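Local coordinates for nitrate transport protein (Xanthomonas axonopodis pv. citri, PDB 3KSX) that probably binds alkanesulfonates in the periplasm for delivery to an ABC transporter, and is seen here with the sulfonate buffer MOPS bound, at residues Ala135-Lys138 with Gly139-Ala142; Ile184-Pro187 with Trp188-Leu192; Arg218-Ala221 with Thr222-Pro226; Glu243-Arg246 with Ala247-Lys251; Pro278-Ala281 with Gln282-Lys285. All coordinates share one frame; numbering follows the deposited sequence.

Contact 1 (Ala135-Lys138 with Gly139-Ala142); sequences AFQK and GSSA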
loop_
_atom_site.group_PDB
_atom_site.type_symbol
_atom_site.label_atom_id
_atom_site.label_comp_id
_atom_site.label_asym_id
_atom_site.label_seq_id
_atom_site.Cartn_x
_atom_site.Cartn_y
_atom_site.Cartn_z
ATOM N N ALA A 135 8.661 4.775 13.962
ATOM C CA ALA A 135 7.212 4.849 13.695
ATOM C C ALA A 135 6.906 4.117 12.377
ATOM O O ALA A 135 7.627 4.290 11.367
ATOM C CB ALA A 135 6.817 6.326 13.481
ATOM N N PHE A 136 5.835 3.343 12.363
ATOM C CA PHE A 136 5.298 2.787 11.068
ATOM C C PHE A 136 3.943 2.198 11.321
ATOM O O PHE A 136 3.604 1.885 12.467
ATOM C CB PHE A 136 6.185 1.665 10.415
ATOM C CG PHE A 136 6.545 0.508 11.369
ATOM C CD1 PHE A 136 5.839 -0.736 11.277
ATOM C CD2 PHE A 136 7.552 0.628 12.323
ATOM C CE1 PHE A 136 6.162 -1.786 12.101
ATOM C CE2 PHE A 136 7.899 -0.464 13.190
ATOM C CZ PHE A 136 7.154 -1.648 13.070
ATOM N N GLN A 137 3.191 1.992 10.251
ATOM C CA GLN A 137 1.913 1.296 10.408
ATOM C C GLN A 137 2.145 -0.198 10.519
ATOM O O GLN A 137 2.680 -0.822 9.614
ATOM C CB GLN A 137 1.048 1.657 9.194
ATOM C CG GLN A 137 -0.222 0.815 9.083
ATOM C CD GLN A 137 -1.283 1.224 10.080
ATOM O OE1 GLN A 137 -1.595 2.387 10.244
ATOM N NE2 GLN A 137 -1.910 0.225 10.699
ATOM N N LYS A 138 1.727 -0.778 11.636
ATOM C CA LYS A 138 1.872 -2.229 11.859
ATOM C C LYS A 138 1.156 -2.998 10.740
ATOM O O LYS A 138 -0.003 -2.693 10.427
ATOM C CB LYS A 138 1.224 -2.591 13.207
ATOM C CG LYS A 138 1.462 -4.059 13.517
ATOM C CD LYS A 138 0.628 -4.492 14.706
ATOM C CE LYS A 138 1.471 -5.427 15.531
ATOM N NZ LYS A 138 0.763 -5.886 16.780
ATOM N N GLY A 139 1.816 -4.018 10.183
ATOM C CA GLY A 139 1.154 -4.879 9.215
ATOM C C GLY A 139 1.038 -4.159 7.855
ATOM O O GLY A 139 0.336 -4.634 6.982
ATOM N N SER A 140 1.737 -3.035 7.674
ATOM C CA SER A 140 1.757 -2.315 6.336
ATOM C C SER A 140 2.982 -2.694 5.506
ATOM O O SER A 140 3.905 -3.361 5.965
ATOM C CB SER A 140 1.768 -0.778 6.526
ATOM O OG SER A 140 3.079 -0.338 6.936
ATOM N N SER A 141 2.984 -2.368 4.207
ATOM C CA SER A 141 4.233 -2.530 3.442
ATOM C C SER A 141 5.520 -1.971 4.073
ATOM O O SER A 141 6.590 -2.529 3.857
ATOM C CB SER A 141 4.096 -1.898 2.027
ATOM O OG SER A 141 3.917 -0.450 2.119
ATOM N N ALA A 142 5.414 -0.939 4.918
ATOM C CA ALA A 142 6.583 -0.312 5.619
ATOM C C ALA A 142 7.110 -1.212 6.702
ATOM O O ALA A 142 8.286 -1.243 6.952
ATOM C CB ALA A 142 6.167 1.080 6.197
#
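Gln-137 and Ser-140 face each other at the two ends of a type II beta turn. The Gln-137 side chain leaves the backbone with CG opposite the main-chain N (chi1 170°). This lays its first two carbons along Ser-140. Gln-137 CB is 3.6 Å from Ser-140 OG, and Gln-137 CG is 3.6 Å from Ser-140 CB. A bend at chi2 then turns the amide back over the turn. Gln-137 NE2 makes a weak bond to Lys-138 O, at 3.5 Å. Gln-137 OE1 takes a firmer partner outside the turn, the side chain of Gln-70.

The Gln-137 carbonyl oxygen carries two bonds from Ser-140. Ser-140 OG gives its proton to Gln-137 O at 2.8 Å, in the carbonyl plane and on a lone pair. Ser-140 N reaches the same Gln-137 O at 3.1 Å from above that plane. Ser-140 OG also accepts from Ala-142 N, at 3.1 Å, so Ser-140 is the N-cap of the helix that follows. One hydroxyl thus ties the turn to the helix start. Nearby, Phe-136 CB rests 4.3 Å from Ala-142 CB.

Ser-141 N is hydrogen-bonded to an oxygen of the bound MOPS. The turn links strand 133-136 to helix 141-152, the first step of a beta-alpha-beta unit completed by strand 161-164. Trp-185 of the neighbouring strand 181-185 packs on Ser-140, Ser-141 and Ala-142.

Contact 2 (Ile184-Pro187 with Trp188-Leu192); sequences IWDP and WYSAL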
loop_
_atom_site.group_PDB
_atom_site.type_symbol
_atom_site.label_atom_id
_atom_site.label_comp_id
_atom_site.label_asym_id
_atom_site.label_seq_id
_atom_site.Cartn_x
_atom_site.Cartn_y
_atom_site.Cartn_z
ATOM N N ILE A 184 7.678 4.735 5.869
ATOM C CA ILE A 184 6.453 5.357 5.221
ATOM C C ILE A 184 6.586 5.385 3.714
ATOM O O ILE A 184 7.645 5.116 3.192
ATOM C CB ILE A 184 6.172 6.794 5.802
ATOM C CG1 ILE A 184 4.764 7.330 5.460
ATOM C CG2 ILE A 184 7.270 7.831 5.327
ATOM C CD1 ILE A 184 3.593 6.455 5.956
ATOM N N TRP A 185 5.523 5.686 3.023
ATOM C CA TRP A 185 5.565 5.673 1.567
ATOM C C TRP A 185 5.240 7.096 1.079
ATOM O O TRP A 185 5.010 7.996 1.881
ATOM C CB TRP A 185 4.538 4.628 1.100
ATOM C CG TRP A 185 3.247 4.627 1.861
ATOM C CD1 TRP A 185 2.142 5.351 1.606
ATOM C CD2 TRP A 185 2.950 3.839 3.041
ATOM N NE1 TRP A 185 1.176 5.075 2.539
ATOM C CE2 TRP A 185 1.653 4.180 3.453
ATOM C CE3 TRP A 185 3.672 2.912 3.787
ATOM C CZ2 TRP A 185 1.010 3.547 4.513
ATOM C CZ3 TRP A 185 3.055 2.348 4.907
ATOM C CH2 TRP A 185 1.744 2.688 5.268
ATOM N N ASP A 186 5.256 7.296 -0.241
ATOM C CA ASP A 186 4.714 8.488 -0.891
ATOM C C ASP A 186 3.198 8.636 -0.656
ATOM O O ASP A 186 2.447 7.637 -0.652
ATOM C CB ASP A 186 4.980 8.486 -2.394
ATOM C CG ASP A 186 6.192 9.273 -2.775
ATOM O OD1 ASP A 186 6.564 10.228 -2.062
ATOM O OD2 ASP A 186 6.805 8.906 -3.786
ATOM N N PRO A 187 2.738 9.878 -0.493
ATOM C CA PRO A 187 3.499 11.135 -0.761
ATOM C C PRO A 187 4.240 11.760 0.422
ATOM O O PRO A 187 4.851 12.804 0.239
ATOM C CB PRO A 187 2.377 12.093 -1.203
ATOM C CG PRO A 187 1.223 11.689 -0.170
ATOM C CD PRO A 187 1.313 10.144 -0.157
ATOM N N TRP A 188 4.155 11.155 1.610
ATOM C CA TRP A 188 4.871 11.652 2.804
ATOM C C TRP A 188 6.381 11.708 2.539
ATOM O O TRP A 188 7.004 12.709 2.827
ATOM C CB TRP A 188 4.562 10.812 4.043
ATOM C CG TRP A 188 3.079 10.495 4.198
ATOM C CD1 TRP A 188 2.373 9.409 3.657
ATOM C CD2 TRP A 188 2.138 11.243 4.945
ATOM N NE1 TRP A 188 1.053 9.479 4.016
ATOM C CE2 TRP A 188 0.874 10.587 4.811
ATOM C CE3 TRP A 188 2.223 12.406 5.691
ATOM C CZ2 TRP A 188 -0.289 11.056 5.439
ATOM C CZ3 TRP A 188 1.041 12.903 6.312
ATOM C CH2 TRP A 188 -0.193 12.223 6.181
ATOM N N TYR A 189 6.979 10.665 1.961
ATOM C CA TYR A 189 8.366 10.719 1.521
ATOM C C TYR A 189 8.697 11.998 0.722
ATOM O O TYR A 189 9.598 12.793 1.069
ATOM C CB TYR A 189 8.653 9.456 0.683
ATOM C CG TYR A 189 9.881 9.485 -0.104
ATOM C CD1 TYR A 189 11.061 10.041 0.418
ATOM C CD2 TYR A 189 9.928 8.884 -1.353
ATOM C CE1 TYR A 189 12.221 10.055 -0.326
ATOM C CE2 TYR A 189 11.074 8.863 -2.088
ATOM C CZ TYR A 189 12.225 9.471 -1.583
ATOM O OH TYR A 189 13.391 9.460 -2.331
ATOM N N SER A 190 7.961 12.203 -0.341
ATOM C CA SER A 190 8.326 13.353 -1.220
ATOM C C SER A 190 8.110 14.677 -0.504
ATOM O O SER A 190 8.946 15.585 -0.636
ATOM C CB SER A 190 7.542 13.292 -2.527
ATOM O OG SER A 190 7.908 12.142 -3.314
ATOM N N ALA A 191 6.996 14.782 0.234
ATOM C CA ALA A 191 6.546 16.030 0.942
ATOM C C ALA A 191 7.608 16.440 1.969
ATOM O O ALA A 191 8.075 17.587 1.950
ATOM C CB ALA A 191 5.139 15.801 1.640
ATOM N N LEU A 192 8.020 15.495 2.823
ATOM C CA LEU A 192 8.938 15.787 3.929
ATOM C C LEU A 192 10.406 15.973 3.457
ATOM O O LEU A 192 11.184 16.736 4.033
ATOM C CB LEU A 192 8.835 14.670 4.980
ATOM C CG LEU A 192 7.736 14.816 6.030
ATOM C CD1 LEU A 192 6.357 14.660 5.475
ATOM C CD2 LEU A 192 7.909 13.775 7.149
#
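Asp-186 OD1 takes two hydrogen bonds from Ser-190. Ser-190 OG donates to Asp-186 OD1 at 2.7 Å, on the syn side and somewhat out of the carboxylate plane. Ser-190 N reaches Asp-186 OD1 at 3.0 Å, nearly in line with the C-O bond. The serine OG lies beside its own backbone N (chi1 -66°), which lets both donors converge on one oxygen. Asp-186 OD2 is held by His-270, so the carboxylate is fixed at both oxygens. The carboxylate passes obliquely by Tyr-189, its plane 24° from that of the ring, with Tyr-189 CB 3.5 Å from Asp-186 OD1. The Tyr-189 ring itself stacks on His-270.

The peptide before Pro-187 is cis. Helix 188-194 begins at the next residue, and Ala-191 N is bonded to Pro-187 O at 2.9 Å. Tyr-189 N makes only a weak bond to Trp-185 O.

The indole of Trp-188 meets the side chains of the strand end. Its edge points toward the face of Trp-185 in an offset edge-to-face pair, the planes 83° apart and the five-membered rings 5.9 Å between centroids. Trp-185 O lies at the Trp-188 edge, near the ring plane. Ile-184 CG1 packs on Trp-188 CD1 at 3.6 Å. Ile-184 CD1 sits over the centre of the Trp-185 ring.

Trp-185 touches the bound MOPS. The turn therefore joins a ligand-facing strand end to a helix, as in the alpha/beta lobes of type II periplasmic binding proteins.

Contact 3 (Arg218-Ala221 with Thr222-Pro226); sequences RRYA and TAWGP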
loop_
_atom_site.group_PDB
_atom_site.type_symbol
_atom_site.label_atom_id
_atom_site.label_comp_id
_atom_site.label_asym_id
_atom_site.label_seq_id
_atom_site.Cartn_x
_atom_site.Cartn_y
_atom_site.Cartn_z
ATOM N N ARG A 218 -14.676 -12.963 -0.445
ATOM C CA ARG A 218 -14.878 -14.223 -1.188
ATOM C C ARG A 218 -16.342 -14.357 -1.751
ATOM O O ARG A 218 -16.543 -14.742 -2.937
ATOM C CB ARG A 218 -14.537 -15.418 -0.305
ATOM C CG ARG A 218 -14.913 -16.765 -0.975
ATOM C CD ARG A 218 -14.557 -17.959 -0.109
ATOM N NE ARG A 218 -13.121 -18.054 0.184
ATOM C CZ ARG A 218 -12.223 -18.732 -0.535
ATOM N NH1 ARG A 218 -12.600 -19.401 -1.620
ATOM N NH2 ARG A 218 -10.930 -18.761 -0.158
ATOM N N ARG A 219 -17.351 -13.984 -0.949
ATOM C CA ARG A 219 -18.732 -13.972 -1.487
ATOM C C ARG A 219 -18.955 -13.062 -2.702
ATOM O O ARG A 219 -19.601 -13.436 -3.658
ATOM C CB ARG A 219 -19.697 -13.599 -0.389
ATOM C CG ARG A 219 -19.831 -14.736 0.603
ATOM C CD ARG A 219 -20.695 -14.330 1.829
ATOM N NE ARG A 219 -21.255 -15.513 2.506
ATOM C CZ ARG A 219 -22.503 -15.954 2.311
ATOM N NH1 ARG A 219 -23.315 -15.269 1.471
ATOM N NH2 ARG A 219 -22.961 -17.059 2.978
ATOM N N TYR A 220 -18.392 -11.856 -2.673
ATOM C CA TYR A 220 -18.673 -10.906 -3.747
ATOM C C TYR A 220 -17.960 -11.392 -5.028
ATOM O O TYR A 220 -18.527 -11.287 -6.081
ATOM C CB TYR A 220 -18.211 -9.503 -3.346
ATOM C CG TYR A 220 -18.684 -8.338 -4.223
ATOM C CD1 TYR A 220 -19.907 -7.696 -3.987
ATOM C CD2 TYR A 220 -17.873 -7.871 -5.265
ATOM C CE1 TYR A 220 -20.314 -6.605 -4.769
ATOM C CE2 TYR A 220 -18.257 -6.754 -6.028
ATOM C CZ TYR A 220 -19.451 -6.116 -5.756
ATOM O OH TYR A 220 -19.796 -5.037 -6.532
ATOM N N ALA A 221 -16.706 -11.864 -4.914
ATOM C CA ALA A 221 -15.927 -12.265 -6.080
ATOM C C ALA A 221 -16.518 -13.551 -6.704
ATOM O O ALA A 221 -16.545 -13.730 -7.933
ATOM C CB ALA A 221 -14.420 -12.454 -5.687
ATOM N N THR A 222 -17.030 -14.427 -5.851
ATOM C CA THR A 222 -17.747 -15.634 -6.306
ATOM C C THR A 222 -19.026 -15.279 -7.054
ATOM O O THR A 222 -19.249 -15.825 -8.147
ATOM C CB THR A 222 -18.008 -16.525 -5.116
ATOM O OG1 THR A 222 -16.717 -16.895 -4.671
ATOM C CG2 THR A 222 -18.756 -17.819 -5.506
ATOM N N ALA A 223 -19.825 -14.362 -6.497
ATOM C CA ALA A 223 -21.096 -13.913 -7.142
ATOM C C ALA A 223 -20.923 -13.119 -8.429
ATOM O O ALA A 223 -21.740 -13.225 -9.327
ATOM C CB ALA A 223 -21.950 -13.142 -6.204
ATOM N N TRP A 224 -19.845 -12.366 -8.514
ATOM C CA TRP A 224 -19.697 -11.309 -9.538
ATOM C C TRP A 224 -18.320 -11.310 -10.121
ATOM O O TRP A 224 -17.695 -10.245 -10.232
ATOM C CB TRP A 224 -19.940 -9.952 -8.879
ATOM C CG TRP A 224 -21.282 -9.833 -8.168
ATOM C CD1 TRP A 224 -21.503 -9.702 -6.789
ATOM C CD2 TRP A 224 -22.586 -9.867 -8.764
ATOM N NE1 TRP A 224 -22.840 -9.629 -6.535
ATOM C CE2 TRP A 224 -23.527 -9.742 -7.722
ATOM C CE3 TRP A 224 -23.043 -9.973 -10.080
ATOM C CZ2 TRP A 224 -24.927 -9.711 -7.972
ATOM C CZ3 TRP A 224 -24.435 -9.941 -10.334
ATOM C CH2 TRP A 224 -25.345 -9.800 -9.296
ATOM N N GLY A 225 -17.813 -12.502 -10.447
ATOM C CA GLY A 225 -16.489 -12.653 -11.047
ATOM C C GLY A 225 -16.206 -11.798 -12.243
ATOM O O GLY A 225 -15.192 -11.098 -12.264
ATOM N N PRO A 226 -17.102 -11.835 -13.255
ATOM C CA PRO A 226 -16.806 -11.107 -14.481
ATOM C C PRO A 226 -16.697 -9.622 -14.151
ATOM O O PRO A 226 -15.836 -8.906 -14.709
ATOM C CB PRO A 226 -18.049 -11.343 -15.312
ATOM C CG PRO A 226 -18.467 -12.719 -14.959
ATOM C CD PRO A 226 -18.110 -12.887 -13.480
HETATM O O HOH W 1 -14.901 -19.186 -3.746
#
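Tyr-220 and Trp-224 form an edge-to-face aromatic pair at a helix-to-helix junction. Helix 218-223 ends here and helix 225-244 begins. Trp-224 is the first residue to leave helical geometry, and it also occupies the N-cap position of the second helix. The edge of its indole points at the face of the phenol ring, with planes 56° apart. The Tyr-220 ring and the Trp-224 five-membered ring are 4.9 Å between centroids. Trp-224 CD1 does the touching. It stands over one face of Tyr-220, displaced from the ring centre, and is 3.8 Å from Tyr-220 CD1. A chi1 of -56° sets Trp-224 CG opposite its carbonyl carbon and brings CD1 over Tyr-220. Ala-223 CB covers part of one indole face.

The phenol OH is bonded to Gln-30 O, which fixes the far end of the ring. Arg-218 NE forms a salt bridge with Asp-99, just before strand 100-106.

Backbone bonds continue the first helix up to the junction. Ala-223 N meets Arg-219 O at 3.0 Å, but Trp-224 N to Tyr-220 O is weak. Thr-222 bonds twice to the carbonyl oxygen of Arg-218. Thr-222 OG1 donates to Arg-218 O at 2.8 Å, and Thr-222 N reaches that oxygen from the opposite face of the carbonyl plane. A water donates to Thr-222 OG1 at 3.1 Å and accepts from Arg-218 NH1 at 3.1 Å.

Contact 4 (Glu243-Arg246 with Ala247-Lys251); sequences ERDR and AGSIK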
loop_
_atom_site.group_PDB
_atom_site.type_symbol
_atom_site.label_atom_id
_atom_site.label_comp_id
_atom_site.label_asym_id
_atom_site.label_seq_id
_atom_site.Cartn_x
_atom_site.Cartn_y
_atom_site.Cartn_z
ATOM N N GLU A 243 1.108 8.354 -16.659
ATOM C CA GLU A 243 1.993 8.506 -17.832
ATOM C C GLU A 243 1.294 9.192 -19.031
ATOM O O GLU A 243 1.747 10.257 -19.486
ATOM C CB GLU A 243 2.531 7.138 -18.264
ATOM C CG GLU A 243 3.545 6.550 -17.296
ATOM C CD GLU A 243 5.000 6.989 -17.578
ATOM O OE1 GLU A 243 5.226 8.028 -18.286
ATOM O OE2 GLU A 243 5.920 6.274 -17.071
ATOM N N ARG A 244 0.206 8.584 -19.528
ATOM C CA ARG A 244 -0.555 9.155 -20.696
ATOM C C ARG A 244 -1.112 10.569 -20.494
ATOM O O ARG A 244 -1.366 11.297 -21.480
ATOM C CB ARG A 244 -1.654 8.191 -21.207
ATOM C CG ARG A 244 -2.786 7.796 -20.237
ATOM C CD ARG A 244 -3.930 7.073 -21.006
ATOM N NE ARG A 244 -4.553 5.985 -20.252
ATOM C CZ ARG A 244 -4.008 4.773 -20.068
ATOM N NH1 ARG A 244 -2.796 4.468 -20.560
ATOM N NH2 ARG A 244 -4.664 3.850 -19.378
ATOM N N ASP A 245 -1.281 10.974 -19.235
ATOM C CA ASP A 245 -1.868 12.308 -18.899
ATOM C C ASP A 245 -1.063 12.980 -17.803
ATOM O O ASP A 245 -1.623 13.399 -16.776
ATOM C CB ASP A 245 -3.357 12.198 -18.485
ATOM C CG ASP A 245 -4.058 13.571 -18.403
ATOM O OD1 ASP A 245 -3.587 14.492 -19.090
ATOM O OD2 ASP A 245 -5.082 13.756 -17.661
ATOM N N ARG A 246 0.251 13.091 -18.002
ATOM C CA ARG A 246 1.124 13.552 -16.908
ATOM C C ARG A 246 0.699 14.905 -16.288
ATOM O O ARG A 246 0.443 14.979 -15.067
ATOM C CB ARG A 246 2.613 13.530 -17.338
ATOM C CG ARG A 246 3.615 14.128 -16.323
ATOM C CD ARG A 246 5.111 14.108 -16.850
ATOM N NE ARG A 246 6.040 14.610 -15.816
ATOM C CZ ARG A 246 6.632 13.847 -14.887
ATOM N NH1 ARG A 246 6.430 12.531 -14.850
ATOM N NH2 ARG A 246 7.426 14.395 -13.980
ATOM N N ALA A 247 0.603 15.956 -17.112
ATOM C CA ALA A 247 0.348 17.320 -16.601
ATOM C C ALA A 247 -1.025 17.454 -15.956
ATOM O O ALA A 247 -1.163 18.084 -14.916
ATOM C CB ALA A 247 0.560 18.370 -17.696
ATOM N N GLY A 248 -2.029 16.833 -16.591
ATOM C CA GLY A 248 -3.406 16.838 -16.132
ATOM C C GLY A 248 -3.443 16.146 -14.787
ATOM O O GLY A 248 -4.014 16.678 -13.847
ATOM N N SER A 249 -2.799 14.977 -14.699
ATOM C CA SER A 249 -2.728 14.199 -13.463
ATOM C C SER A 249 -2.124 14.986 -12.309
ATOM O O SER A 249 -2.657 14.962 -11.217
ATOM C CB SER A 249 -1.917 12.930 -13.670
ATOM O OG SER A 249 -2.647 11.943 -14.397
ATOM N N ILE A 250 -1.008 15.668 -12.538
ATOM C CA ILE A 250 -0.374 16.419 -11.468
ATOM C C ILE A 250 -1.327 17.475 -10.924
ATOM O O ILE A 250 -1.469 17.621 -9.704
ATOM C CB ILE A 250 0.916 17.130 -11.936
ATOM C CG1 ILE A 250 1.990 16.120 -12.380
ATOM C CG2 ILE A 250 1.440 18.083 -10.872
ATOM C CD1 ILE A 250 3.058 16.753 -13.376
ATOM N N LYS A 251 -1.966 18.239 -11.806
ATOM C CA LYS A 251 -2.772 19.354 -11.291
ATOM C C LYS A 251 -3.972 18.825 -10.542
ATOM O O LYS A 251 -4.331 19.402 -9.522
ATOM C CB LYS A 251 -3.162 20.407 -12.352
ATOM C CG LYS A 251 -4.202 19.938 -13.365
ATOM C CD LYS A 251 -5.664 20.361 -13.034
ATOM C CE LYS A 251 -6.717 19.464 -13.796
ATOM N NZ LYS A 251 -6.337 18.881 -15.168
HETATM O O HOH W 2 -5.257 12.513 -15.389
#
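A break between two consecutive helices places Asp-245 against Ser-249. Helix 225-244 stops just before Asp-245, which takes the N-cap position of helix 246-257. Ser-249 N donates to Asp-245 O at 2.9 Å. Ser-249 OG is 3.0 Å from Asp-245 O, but that bond is not settled. A weak bond from Ser-249 OG to Leu-241 O in the preceding helix is also within reach. One water donates to both Asp-245 OD2, at 2.6 Å, and Ser-249 OG, at 2.8 Å, and so links the two side chains. The carboxylate leans over the helix start, with Asp-245 OD2 3.8 Å from Gly-248 CA.

One residue on, Arg-246 is extended from CG to NE. Ile-250 crosses it at a slant, with Ile-250 CD1 4.0 Å from Arg-246 CG. Their backbones are joined by Ile-250 N to Arg-246 O, at 3.0 Å. The guanidinium of Arg-246 goes on to a salt bridge with Glu-265. Ile-250 packs on the same helix, 261-269. This is a short break between two consecutive helices, in which one residue ends the first and holds the N-cap position of the second.

Contact 5 (Pro278-Ala281 with Gln282-Lys285); sequences PLSA and QVIK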
loop_
_atom_site.group_PDB
_atom_site.type_symbol
_atom_site.label_atom_id
_atom_site.label_comp_id
_atom_site.label_asym_id
_atom_site.label_seq_id
_atom_site.Cartn_x
_atom_site.Cartn_y
_atom_site.Cartn_z
ATOM N N PRO A 278 -3.460 -9.796 -13.266
ATOM C CA PRO A 278 -3.637 -11.028 -12.583
ATOM C C PRO A 278 -2.374 -11.421 -11.872
ATOM O O PRO A 278 -1.274 -11.014 -12.237
ATOM C CB PRO A 278 -3.876 -12.034 -13.705
ATOM C CG PRO A 278 -4.432 -11.236 -14.827
ATOM C CD PRO A 278 -3.640 -9.963 -14.724
ATOM N N LEU A 279 -2.543 -12.149 -10.804
ATOM C CA LEU A 279 -1.410 -12.690 -10.051
ATOM C C LEU A 279 -0.705 -13.767 -10.872
ATOM O O LEU A 279 -1.332 -14.669 -11.473
ATOM C CB LEU A 279 -1.839 -13.251 -8.647
ATOM C CG LEU A 279 -2.168 -12.161 -7.564
ATOM C CD1 LEU A 279 -3.574 -11.574 -7.661
ATOM C CD2 LEU A 279 -2.023 -12.814 -6.201
ATOM N N SER A 280 0.606 -13.646 -10.910
ATOM C CA SER A 280 1.417 -14.664 -11.625
ATOM C C SER A 280 1.920 -15.684 -10.613
ATOM O O SER A 280 1.933 -15.392 -9.404
ATOM C CB SER A 280 2.618 -13.929 -12.289
ATOM O OG SER A 280 3.516 -13.431 -11.301
ATOM N N ALA A 281 2.452 -16.828 -11.094
ATOM C CA ALA A 281 3.028 -17.814 -10.221
ATOM C C ALA A 281 4.129 -17.299 -9.316
ATOM O O ALA A 281 4.140 -17.556 -8.103
ATOM C CB ALA A 281 3.428 -19.061 -11.006
ATOM N N GLN A 282 5.027 -16.497 -9.872
ATOM C CA GLN A 282 6.148 -15.983 -9.112
ATOM C C GLN A 282 5.687 -14.986 -8.044
ATOM O O GLN A 282 6.256 -14.964 -6.978
ATOM C CB GLN A 282 7.212 -15.343 -10.038
ATOM C CG GLN A 282 7.970 -16.342 -10.933
ATOM C CD GLN A 282 8.481 -17.541 -10.162
ATOM O OE1 GLN A 282 8.095 -18.677 -10.453
ATOM N NE2 GLN A 282 9.318 -17.308 -9.169
ATOM N N VAL A 283 4.683 -14.167 -8.323
ATOM C CA VAL A 283 4.128 -13.229 -7.366
ATOM C C VAL A 283 3.507 -13.983 -6.163
ATOM O O VAL A 283 3.795 -13.684 -4.960
ATOM C CB VAL A 283 3.119 -12.281 -8.079
ATOM C CG1 VAL A 283 2.252 -11.664 -7.087
ATOM C CG2 VAL A 283 3.850 -11.183 -9.055
ATOM N N ILE A 284 2.721 -15.046 -6.471
ATOM C CA ILE A 284 2.124 -15.878 -5.396
ATOM C C ILE A 284 3.213 -16.486 -4.508
ATOM O O ILE A 284 3.186 -16.401 -3.262
ATOM C CB ILE A 284 1.180 -16.919 -5.982
ATOM C CG1 ILE A 284 -0.004 -16.222 -6.690
ATOM C CG2 ILE A 284 0.638 -17.812 -4.784
ATOM C CD1 ILE A 284 -0.631 -17.138 -7.737
ATOM N N LYS A 285 4.184 -17.105 -5.118
ATOM C CA LYS A 285 5.365 -17.628 -4.392
ATOM C C LYS A 285 6.042 -16.546 -3.547
ATOM O O LYS A 285 6.427 -16.837 -2.379
ATOM C CB LYS A 285 6.357 -18.291 -5.416
ATOM C CG LYS A 285 5.781 -19.633 -5.987
ATOM C CD LYS A 285 6.644 -20.319 -7.045
ATOM C CE LYS A 285 7.930 -20.858 -6.521
ATOM N NZ LYS A 285 7.730 -22.143 -5.797
#
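The carbonyl groups of Ser-280 and Ala-281 are the flat groups here, and Ile-284 and Lys-285 meet them. Ile-284 N is bonded to Ser-280 O at 3.1 Å. Lys-285 N meets Ala-281 O at 3.0 Å. Aliphatic carbons crowd round the same oxygens. Ile-284 CG1 is 3.4 Å from Ser-280 O, and Lys-285 CG is 3.4 Å from Ala-281 O.

Ser-280 is the N-cap of helix 281-296. A chi1 of 68° places Ser-280 OG between the backbone N and the carbonyl carbon, where it can accept from Val-283 N at 3.3 Å. Val-283 CG2 lies close against this oxygen, 3.2 Å from Ser-280 OG.

Just ahead of the cap, Leu-279 supplies an apolar contact. Its side chain and that of Ile-284 cross at about a right angle, Leu-279 CD2 lying 4.0 Å from Ile-284 CG1. Leu-279 and Val-283 also pack on Phe-213 and Trp-105. The chemistry is divided. The serine hydroxyl gives a first-turn N-H an acceptor, as an N-cap does, while Leu-279 and Val-283 give the helix start an apolar side against strands 100-106 and 212-217.

In the fold
The five contacts come in series along the chain, and all are turns that start or join helices. Contacts 1 and 2 have centres about 14 Å apart and touch through Trp-185. They sit at the ends of neighbouring strands 133-136 and 181-185 of one mixed sheet, beside the bound MOPS. Contact 3 follows strand 212-217 of the other sheet, and contact 5 packs on that strand; their centres are about 20 Å apart. Helix 225-244 runs from contact 3 to contact 4, about 33 Å away between centres. The centres of contacts 2 and 4 are about 19 Å apart. The two sheets match the two lobes expected of a type II periplasmic binding protein.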